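Local coordinates for peptide from Structure-specific endonuclease subunit SLX4 (Saccharomyces cerevisiae, PDB 6J0Y), which is a fragment of a structure-specific endonuclease subunit carrying an Rtt107 interacting motif, through which it probably binds the scaffold protein Rtt107, at residues L13-V18 with D46-I51; L25-F30 with A52-V57. One frame throughout, in Å; residues are numbered along the deposited sequence. Where two conformers were deposited one is given.

Interaction 1 of 2, residues L13-V18 with D46-I51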
# COMPACT_ATOMS: atom_id res chain seq x y z
N LEU B 13 16.65 -9.13 -11.33
CA LEU B 13 17.29 -10.31 -11.90
C LEU B 13 18.56 -10.61 -11.13
O LEU B 13 19.25 -9.70 -10.69
CB LEU B 13 17.67 -10.05 -13.37
CG LEU B 13 17.02 -10.80 -14.52
CD1 LEU B 13 15.55 -10.97 -14.24
CD2 LEU B 13 17.25 -10.03 -15.81
N LEU B 14 18.90 -11.89 -11.01
CA LEU B 14 20.25 -12.24 -10.55
C LEU B 14 21.28 -11.66 -11.52
O LEU B 14 21.12 -11.73 -12.74
CB LEU B 14 20.41 -13.75 -10.44
CG LEU B 14 19.79 -14.40 -9.20
CD1 LEU B 14 19.92 -15.92 -9.24
CD2 LEU B 14 20.45 -13.85 -7.94
N GLN B 15 22.34 -11.06 -10.96
CA GLN B 15 23.39 -10.48 -11.79
C GLN B 15 23.93 -11.49 -12.79
O GLN B 15 24.17 -11.16 -13.96
CB GLN B 15 24.52 -9.94 -10.89
CG GLN B 15 25.64 -9.23 -11.64
CD GLN B 15 26.81 -10.13 -11.93
OE1 GLN B 15 27.27 -10.88 -11.06
NE2 GLN B 15 27.31 -10.08 -13.16
N GLU B 16 24.11 -12.74 -12.35
CA GLU B 16 24.54 -13.83 -13.24
C GLU B 16 23.62 -13.99 -14.44
O GLU B 16 24.06 -14.43 -15.51
CB GLU B 16 24.58 -15.15 -12.47
CG GLU B 16 25.69 -15.29 -11.46
CD GLU B 16 25.55 -16.56 -10.64
OE1 GLU B 16 24.41 -16.93 -10.30
OE2 GLU B 16 26.59 -17.20 -10.35
N SER B 17 22.33 -13.67 -14.28
CA SER B 17 21.34 -13.96 -15.30
C SER B 17 21.33 -12.94 -16.43
O SER B 17 20.76 -13.23 -17.49
CB SER B 17 19.94 -14.01 -14.68
OG SER B 17 19.89 -14.94 -13.62
N VAL B 18 21.92 -11.77 -16.22
CA VAL B 18 21.77 -10.67 -17.18
C VAL B 18 22.37 -11.04 -18.52
O VAL B 18 21.76 -10.80 -19.58
CB VAL B 18 22.41 -9.39 -16.62
CG1 VAL B 18 22.32 -8.27 -17.64
CG2 VAL B 18 21.71 -9.01 -15.38
N ASP B 46 23.38 -13.98 0.30
CA ASP B 46 24.43 -13.38 -0.51
C ASP B 46 24.10 -13.32 -2.00
O ASP B 46 25.00 -13.15 -2.82
CB ASP B 46 25.75 -14.12 -0.28
CG ASP B 46 25.68 -15.58 -0.66
OD1 ASP B 46 24.60 -16.04 -1.10
OD2 ASP B 46 26.71 -16.28 -0.52
N ASP B 47 22.83 -13.48 -2.37
CA ASP B 47 22.45 -13.32 -3.77
C ASP B 47 22.75 -11.91 -4.23
O ASP B 47 22.45 -10.94 -3.54
CB ASP B 47 20.97 -13.63 -3.97
CG ASP B 47 20.68 -15.11 -4.10
OD1 ASP B 47 21.61 -15.88 -4.42
OD2 ASP B 47 19.51 -15.49 -3.89
N GLN B 48 23.33 -11.79 -5.42
CA GLN B 48 23.67 -10.49 -6.01
C GLN B 48 22.69 -10.20 -7.14
O GLN B 48 22.65 -10.93 -8.14
CB GLN B 48 25.11 -10.49 -6.52
CG GLN B 48 25.53 -9.19 -7.20
CD GLN B 48 25.41 -7.97 -6.29
OE1 GLN B 48 26.13 -7.86 -5.29
NE2 GLN B 48 24.50 -7.05 -6.64
N PHE B 49 21.89 -9.15 -6.98
CA PHE B 49 20.86 -8.79 -7.93
C PHE B 49 21.23 -7.53 -8.71
O PHE B 49 22.13 -6.76 -8.35
CB PHE B 49 19.52 -8.56 -7.23
CG PHE B 49 18.92 -9.81 -6.66
CD1 PHE B 49 18.21 -10.67 -7.48
CD2 PHE B 49 19.06 -10.12 -5.33
CE1 PHE B 49 17.64 -11.84 -6.96
CE2 PHE B 49 18.50 -11.28 -4.81
CZ PHE B 49 17.80 -12.14 -5.62
N CYS B 50 20.50 -7.35 -9.79
CA CYS B 50 20.50 -6.09 -10.52
C CYS B 50 19.06 -5.75 -10.86
O CYS B 50 18.17 -6.60 -10.82
CB CYS B 50 21.31 -6.19 -11.80
SG CYS B 50 20.55 -7.34 -12.90
N ILE B 51 18.84 -4.47 -11.17
CA ILE B 51 17.57 -3.99 -11.70
C ILE B 51 17.83 -3.63 -13.16
O ILE B 51 18.77 -2.89 -13.46
CB ILE B 51 17.03 -2.78 -10.93
CG1 ILE B 51 16.68 -3.15 -9.49
CG2 ILE B 51 15.80 -2.19 -11.66
CD1 ILE B 51 15.53 -4.16 -9.36
O HOH W 1 24.23 -13.37 -9.45

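Interaction 2 of 2, residues L25-F30 with A52-V57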
# COMPACT_ATOMS: atom_id res chain seq x y z
N LEU B 25 15.20 -8.37 -26.20
CA LEU B 25 14.70 -7.30 -25.35
C LEU B 25 15.69 -6.13 -25.35
O LEU B 25 16.90 -6.34 -25.28
CB LEU B 25 14.47 -7.80 -23.92
CG LEU B 25 13.40 -8.88 -23.72
CD1 LEU B 25 13.44 -9.42 -22.29
CD2 LEU B 25 12.02 -8.34 -24.02
N VAL B 26 15.16 -4.91 -25.42
CA VAL B 26 15.98 -3.70 -25.39
C VAL B 26 16.13 -3.25 -23.94
O VAL B 26 15.13 -2.95 -23.27
CB VAL B 26 15.37 -2.59 -26.25
CG1 VAL B 26 16.15 -1.30 -26.10
CG2 VAL B 26 15.32 -3.02 -27.70
N LYS B 27 17.37 -3.23 -23.44
CA LYS B 27 17.67 -2.76 -22.09
C LYS B 27 17.98 -1.28 -22.13
O LYS B 27 18.96 -0.87 -22.77
CB LYS B 27 18.85 -3.53 -21.50
CG LYS B 27 18.67 -5.03 -21.40
CD LYS B 27 20.03 -5.72 -21.30
CE LYS B 27 19.90 -7.19 -20.94
NZ LYS B 27 21.17 -7.95 -21.15
N HIS B 28 17.18 -0.47 -21.44
CA HIS B 28 17.52 0.95 -21.32
C HIS B 28 18.69 1.15 -20.37
O HIS B 28 19.62 1.91 -20.66
CB HIS B 28 16.31 1.76 -20.83
CG HIS B 28 15.26 1.95 -21.89
ND1 HIS B 28 14.04 2.52 -21.62
CD2 HIS B 28 15.27 1.67 -23.21
CE1 HIS B 28 13.33 2.57 -22.74
NE2 HIS B 28 14.06 2.07 -23.72
N ASN B 29 18.64 0.50 -19.21
CA ASN B 29 19.69 0.61 -18.21
C ASN B 29 19.72 -0.67 -17.37
O ASN B 29 18.77 -1.45 -17.36
CB ASN B 29 19.49 1.79 -17.23
CG ASN B 29 18.98 3.05 -17.90
OD1 ASN B 29 19.78 3.85 -18.41
ND2 ASN B 29 17.66 3.25 -17.88
N PHE B 30 20.82 -0.85 -16.67
CA PHE B 30 20.96 -1.92 -15.68
C PHE B 30 21.69 -1.33 -14.49
O PHE B 30 22.65 -0.58 -14.66
CB PHE B 30 21.68 -3.13 -16.36
CG PHE B 30 22.77 -3.79 -15.55
CD1 PHE B 30 22.66 -5.13 -15.22
CD2 PHE B 30 23.95 -3.13 -15.21
CE1 PHE B 30 23.67 -5.77 -14.52
CE2 PHE B 30 24.94 -3.76 -14.48
CZ PHE B 30 24.80 -5.09 -14.14
N ALA B 52 17.02 -4.17 -14.06
CA ALA B 52 17.05 -3.79 -15.46
C ALA B 52 15.79 -3.02 -15.82
O ALA B 52 14.68 -3.41 -15.44
CB ALA B 52 17.19 -5.03 -16.36
N ASP B 53 15.96 -1.91 -16.54
CA ASP B 53 14.84 -1.21 -17.17
C ASP B 53 14.69 -1.80 -18.57
O ASP B 53 15.56 -1.60 -19.42
CB ASP B 53 15.09 0.29 -17.26
CG ASP B 53 15.15 0.95 -15.92
OD1 ASP B 53 14.37 0.55 -15.01
OD2 ASP B 53 15.97 1.89 -15.77
N ILE B 54 13.59 -2.50 -18.81
CA ILE B 54 13.37 -3.22 -20.05
C ILE B 54 12.31 -2.46 -20.84
O ILE B 54 11.20 -2.23 -20.33
CB ILE B 54 12.94 -4.68 -19.79
CG1 ILE B 54 14.00 -5.42 -18.95
CG2 ILE B 54 12.63 -5.39 -21.10
CD1 ILE B 54 15.30 -5.67 -19.69
N GLN B 55 12.64 -2.06 -22.06
CA GLN B 55 11.66 -1.37 -22.90
C GLN B 55 10.48 -2.28 -23.24
O GLN B 55 10.65 -3.46 -23.57
CB GLN B 55 12.34 -0.89 -24.19
CG GLN B 55 11.46 -0.09 -25.11
CD GLN B 55 12.26 0.46 -26.27
OE1 GLN B 55 13.00 1.42 -26.11
NE2 GLN B 55 12.14 -0.18 -27.42
N LEU B 56 9.27 -1.71 -23.19
CA LEU B 56 8.08 -2.43 -23.65
C LEU B 56 8.25 -2.83 -25.11
O LEU B 56 8.71 -2.04 -25.94
CB LEU B 56 6.83 -1.57 -23.50
CG LEU B 56 6.30 -1.19 -22.11
CD1 LEU B 56 5.02 -0.35 -22.26
CD2 LEU B 56 6.03 -2.43 -21.27
N VAL B 57 7.87 -4.07 -25.44
CA VAL B 57 8.03 -4.54 -26.81
C VAL B 57 7.03 -3.81 -27.71
O VAL B 57 5.91 -3.49 -27.29
CB VAL B 57 7.85 -6.07 -26.90
CG1 VAL B 57 8.79 -6.77 -25.92
CG2 VAL B 57 6.42 -6.47 -26.65
O HOH W 2 12.23 -4.56 -25.41

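Interaction 1 of 2, residues L13-V18 with D46-I51
Leu-14 lays its CD2 methyl over one face of the Phe-49 ring, offset toward the rim: the methyl sits 26° off the ring normal and 3.6 Å from CE1 of Phe-49, a CH-pi contact. It joins the end of strand 8-14 to the start of strand 49-55, the central strand of a three-stranded antiparallel sheet. CG of Leu-14 lies anti to its carbonyl carbon (chi1 -78°), which brings the branch back over the ring although CB starts out away from the other strand; CD2 also meets CB of Asp-47. Lys-12 makes a cation-pi contact with the same ring.

The register is fixed by the hydrogen-bonded pair Leu-13 and Cys-50. Cys-50 N gives to Leu-13 O at 2.8 Å, nearly along the C=O axis, and Leu-13 N returns a bond to Cys-50 O at 3.0 Å. Leu-14 and Phe-49 then form a non-hydrogen-bonded pair, their CA atoms 4.4 Å apart. Where the strand gives way to the short, weakly bonded helix at 15-18, Gln-15 N still donates to Gln-48 O, almost straight at 176°. That carbonyl also accepts from a water, which in turn takes the N-H of Glu-16, so two donors grip it.

The Gln-48 chain bends at chi2, turning NE2 back to Phe-49 O in the amide plane; NE2 also bonds Val-33 O. The turn of 15-18 brings Val-18 to Cys-50, and in the conformer given, a tight one at this point, CG2 of Val-18 comes to 3.2 Å from SG of Cys-50.

Interaction 2 of 2, residues L25-F30 with A52-V57
Leu-25 approaches obliquely, its CB 4.1 Å from CG2 of Ile-54 and its CD2 equally far from CG1 of Val-57; an apolar side chain of the partner protein also packs on Leu-25. At Val-26 the backbone takes over: its carbonyl O accepts Gln-55 N at 2.9 Å, nearly along the C=O axis, and a water accepts from Val-26 N while donating to Gln-55 O. The Val-26 and Gln-55 side chains run side by side, CB to CB. Lys-27 forms a non-hydrogen-bonded pair with Ile-54, its CG 3.8 Å from CD1 of Ile-54, before the extended chain leads its end away from the pairing.

These pairings set 27-32 as an outer strand of this chain's three-stranded antiparallel sheet, against the central strand 49-55, with a corner at His-28. There the N-H meets Asp-53 O at 2.8 Å, and the ring turns toward Gln-55: NE2 donates to OE1 of Gln-55 at 2.7 Å, in the ring plane and on a carbonyl lone pair, with ring and amide planes 72° apart. CA of Gln-55 lies over a face of this ring. An alanine at His-28 would remove the imidazole and would probably leave the Gln-55 amide less firmly oriented.

Beyond the corner, Asn-29 O accepts Asp-53 N from above the carbonyl plane, while its ND2 reaches OD2 of Asp-53 at 3.0 Å, on the anti lone pair; Tyr-31 OH bonds the same oxygen. Phe-30 closes the segment opposite Ala-52, their CA atoms 4.3 Å apart.

Strand 49-55 carries both contacts, flanked by 8-14 on one edge and 27-32 on the other: interaction 1 samples the first edge near the start of the strand, interaction 2 the second edge toward its end, their centres about 15 Å apart. The segments alternate along the chain. Phe-30 joins them directly, with CE1 3.6 Å from CB of Cys-50 and 3.9 Å from CG2 of Val-18. Lys-27 NZ also comes to 3.3 Å from Val-18 O, at best a weak polar contact. Both touch the chain of the other protein, at Leu-13, Ser-17 and Ile-51 in the first and at Leu-25, Ile-54, Leu-56 and Val-57 in the second, where Val-57 N hydrogen-bonds a polar side chain, consistent with a folded binding motif.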